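Local structure of spot 14 protein (Mus musculus, 3ONT) at residues 28-33 against 64-69. The protein regulates lipogenesis, especially in the lactating mammary gland, forms homodimers and heterodimers with MID1IP1, and may act as a transcriptional coactivator. Sequence-based numbering, arbitrary orientation.
Sequences NMEQVV and MLKSIC
Met29, modelled as selenomethionine, reaches across to Leu65 and Lys66 with the end of its chain. Met29 and Leu65 cross at about a right angle, and Met29 SE lies 3.7 Å from Leu65 CD1. With chi1 at -173°, Met29 sets its CG trans to the backbone N, and the chain runs straight out until it bends at chi3 (66°). That bend brings Met29 CE to 4.0 Å from Leu65 CB. The same methyl group meets the start of the lysine chain, with Met29 CE 4.1 Å from Lys66 CG.

The contact joins the C-terminal end of helix 15-32 to helix 58-73 within the alpha-helical bundle of Spot 14. The axes of the two short helical segments run roughly antiparallel, with 136° between their N-to-C directions. They come no closer than 11.4 Å, so side chains bridge the space between the backbones.

The extended chain of Glu30 slants across that of Lys66. Methylene meets methylene where Glu30 CG is 3.9 Å from Lys66 CG. The carboxylate reaches the same carbon more closely, with Glu30 OE2 3.5 Å from Lys66 CG. Lys66 is bent at chi3 and chi4, and its NZ stays 6.0 Å from Glu30 OE1, too far for a salt bridge. With an alanine in place of Glu30, Lys66 CG would probably lose its cover from the glutamate chain, and the lysine the carboxylate that lies near but not against its ammonium. Tyr22 ties the same helices together by a hydrogen bond from its OH to the carbonyl oxygen of Leu65. Met29 also packs on Phe62 and on Thr141 of the second subunit.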
ATOM      1  N   ASN A  28     -20.892   6.409  -0.585  1.00 56.44           N
ATOM      2  CA  ASN A  28     -22.098   6.656   0.156  1.00 57.00           C
ATOM      3  C   ASN A  28     -22.116   8.046   0.782  1.00 57.15           C
ATOM      4  O   ASN A  28     -23.165   8.720   0.763  1.00 58.78           O
ATOM      5  CB  ASN A  28     -22.330   5.613   1.237  1.00 56.73           C
ATOM      6  CG  ASN A  28     -23.678   5.792   1.906  1.00 58.90           C
ATOM      7  OD1 ASN A  28     -23.754   6.112   3.090  1.00 58.15           O
ATOM      8  ND2 ASN A  28     -24.758   5.645   1.129  1.00 59.87           N
HETATM    9  N   MSE A  29     -20.974   8.465   1.340  1.00 55.51           N
HETATM   10  CA  MSE A  29     -20.825   9.795   1.910  1.00 54.24           C
HETATM   11  C   MSE A  29     -21.163  10.847   0.859  1.00 56.09           C
HETATM   12  O   MSE A  29     -21.877  11.814   1.152  1.00 56.46           O
HETATM   13  CB  MSE A  29     -19.406  10.017   2.422  1.00 52.64           C
HETATM   14  CG  MSE A  29     -19.215  11.306   3.179  1.00 51.26           C
HETATM   15 SE   MSE A  29     -17.357  11.673   3.642  1.00 52.70          SE
HETATM   16  CE  MSE A  29     -16.655  11.920   1.829  1.00 49.68           C
ATOM     17  N   GLU A  30     -20.674  10.664  -0.362  1.00 57.41           N
ATOM     18  CA  GLU A  30     -20.964  11.628  -1.407  1.00 60.09           C
ATOM     19  C   GLU A  30     -22.426  11.641  -1.859  1.00 61.90           C
ATOM     20  O   GLU A  30     -22.924  12.692  -2.240  1.00 62.88           O
ATOM     21  CB  GLU A  30     -20.036  11.461  -2.594  1.00 62.17           C
ATOM     22  CG  GLU A  30     -18.584  11.648  -2.237  1.00 65.69           C
ATOM     23  CD  GLU A  30     -17.660  11.143  -3.338  1.00 69.69           C
ATOM     24  OE1 GLU A  30     -17.951  11.398  -4.523  1.00 74.16           O
ATOM     25  OE2 GLU A  30     -16.644  10.484  -3.033  1.00 71.54           O
ATOM     26  N   GLN A  31     -23.121  10.509  -1.808  1.00 63.43           N
ATOM     27  CA  GLN A  31     -24.547  10.511  -2.132  1.00 66.37           C
ATOM     28  C   GLN A  31     -25.287  11.291  -1.072  1.00 64.24           C
ATOM     29  O   GLN A  31     -26.171  12.066  -1.394  1.00 66.83           O
ATOM     30  CB  GLN A  31     -25.153   9.110  -2.206  1.00 70.15           C
ATOM     31  CG  GLN A  31     -24.432   8.120  -3.107  1.00 77.10           C
ATOM     32  CD  GLN A  31     -24.480   8.491  -4.585  1.00 81.53           C
ATOM     33  OE1 GLN A  31     -25.492   9.010  -5.091  1.00 85.12           O
ATOM     34  NE2 GLN A  31     -23.387   8.196  -5.297  1.00 83.38           N
ATOM     35  N   VAL A  32     -24.917  11.084   0.189  1.00 60.80           N
ATOM     36  CA  VAL A  32     -25.622  11.668   1.338  1.00 58.22           C
ATOM     37  C   VAL A  32     -25.398  13.175   1.488  1.00 56.80           C
ATOM     38  O   VAL A  32     -26.350  13.939   1.733  1.00 58.28           O
ATOM     39  CB  VAL A  32     -25.235  10.941   2.653  1.00 57.25           C
ATOM     40  CG1 VAL A  32     -25.666  11.730   3.881  1.00 54.10           C
ATOM     41  CG2 VAL A  32     -25.822   9.529   2.676  1.00 57.78           C
ATOM     42  N   VAL A  33     -24.148  13.604   1.340  1.00 54.04           N
ATOM     43  CA  VAL A  33     -23.789  15.008   1.537  1.00 52.32           C
ATOM     44  C   VAL A  33     -24.217  15.815   0.319  1.00 54.13           C
ATOM     45  O   VAL A  33     -23.414  16.186  -0.528  1.00 53.77           O
ATOM     46  CB  VAL A  33     -22.278  15.173   1.890  1.00 50.56           C
ATOM     47  CG1 VAL A  33     -21.898  16.623   1.994  1.00 47.46           C
ATOM     48  CG2 VAL A  33     -21.962  14.452   3.215  1.00 49.19           C
HETATM   49  N   MSE A  64     -10.597  15.989   1.642  1.00 49.42           N
HETATM   50  CA  MSE A  64      -9.454  15.095   1.720  1.00 49.57           C
HETATM   51  C   MSE A  64      -9.905  13.647   1.541  1.00 48.97           C
HETATM   52  O   MSE A  64      -9.303  12.891   0.775  1.00 48.46           O
HETATM   53  CB  MSE A  64      -8.717  15.277   3.045  1.00 50.27           C
HETATM   54  CG  MSE A  64      -7.425  14.484   3.120  1.00 51.89           C
HETATM   55 SE   MSE A  64      -6.594  14.400   4.909  1.00 59.17          SE
HETATM   56  CE  MSE A  64      -7.956  13.283   5.778  1.00 50.13           C
ATOM     57  N   LEU A  65     -10.964  13.275   2.259  1.00 48.73           N
ATOM     58  CA  LEU A  65     -11.535  11.949   2.167  1.00 49.26           C
ATOM     59  C   LEU A  65     -11.831  11.607   0.708  1.00 51.46           C
ATOM     60  O   LEU A  65     -11.439  10.540   0.231  1.00 52.15           O
ATOM     61  CB  LEU A  65     -12.801  11.867   3.008  1.00 49.10           C
ATOM     62  CG  LEU A  65     -12.639  11.907   4.529  1.00 48.94           C
ATOM     63  CD1 LEU A  65     -14.003  11.917   5.181  1.00 48.41           C
ATOM     64  CD2 LEU A  65     -11.833  10.727   5.019  1.00 48.12           C
ATOM     65  N   LYS A  66     -12.479  12.525  -0.012  1.00 52.67           N
ATOM     66  CA  LYS A  66     -12.784  12.312  -1.423  1.00 54.36           C
ATOM     67  C   LYS A  66     -11.523  12.176  -2.237  1.00 55.77           C
ATOM     68  O   LYS A  66     -11.441  11.383  -3.182  1.00 58.15           O
ATOM     69  CB  LYS A  66     -13.625  13.447  -1.980  1.00 55.19           C
ATOM     70  CG  LYS A  66     -15.105  13.312  -1.649  1.00 56.43           C
ATOM     71  CD  LYS A  66     -15.780  14.673  -1.579  1.00 58.62           C
ATOM     72  CE  LYS A  66     -16.018  15.327  -2.944  1.00 61.26           C
ATOM     73  NZ  LYS A  66     -15.934  16.805  -2.751  1.00 63.54           N
ATOM     74  N   SER A  67     -10.518  12.938  -1.857  1.00 55.90           N
ATOM     75  CA  SER A  67      -9.312  12.999  -2.653  1.00 57.26           C
ATOM     76  C   SER A  67      -8.500  11.690  -2.550  1.00 57.39           C
ATOM     77  O   SER A  67      -7.951  11.192  -3.537  1.00 58.91           O
ATOM     78  CB  SER A  67      -8.512  14.208  -2.228  1.00 56.80           C
ATOM     79  OG  SER A  67      -7.321  14.256  -2.954  1.00 61.39           O
ATOM     80  N   ILE A  68      -8.451  11.131  -1.348  1.00 56.19           N
ATOM     81  CA  ILE A  68      -7.828   9.848  -1.123  1.00 55.78           C
ATOM     82  C   ILE A  68      -8.637   8.758  -1.826  1.00 57.87           C
ATOM     83  O   ILE A  68      -8.079   7.871  -2.468  1.00 58.77           O
ATOM     84  CB  ILE A  68      -7.726   9.576   0.370  1.00 54.26           C
ATOM     85  CG1 ILE A  68      -6.687  10.520   0.982  1.00 52.73           C
ATOM     86  CG2 ILE A  68      -7.421   8.105   0.631  1.00 53.66           C
ATOM     87  CD1 ILE A  68      -6.544  10.385   2.457  1.00 51.68           C
ATOM     88  N   CYS A  69      -9.956   8.846  -1.748  1.00 59.52           N
ATOM     89  CA  CYS A  69     -10.800   7.892  -2.445  1.00 61.17           C
ATOM     90  C   CYS A  69     -10.556   7.861  -3.953  1.00 63.50           C
ATOM     91  O   CYS A  69     -10.618   6.801  -4.569  1.00 64.36           O
ATOM     92  CB  CYS A  69     -12.263   8.165  -2.161  1.00 61.50           C
ATOM     93  SG  CYS A  69     -13.318   6.913  -2.858  1.00 63.70           S
TER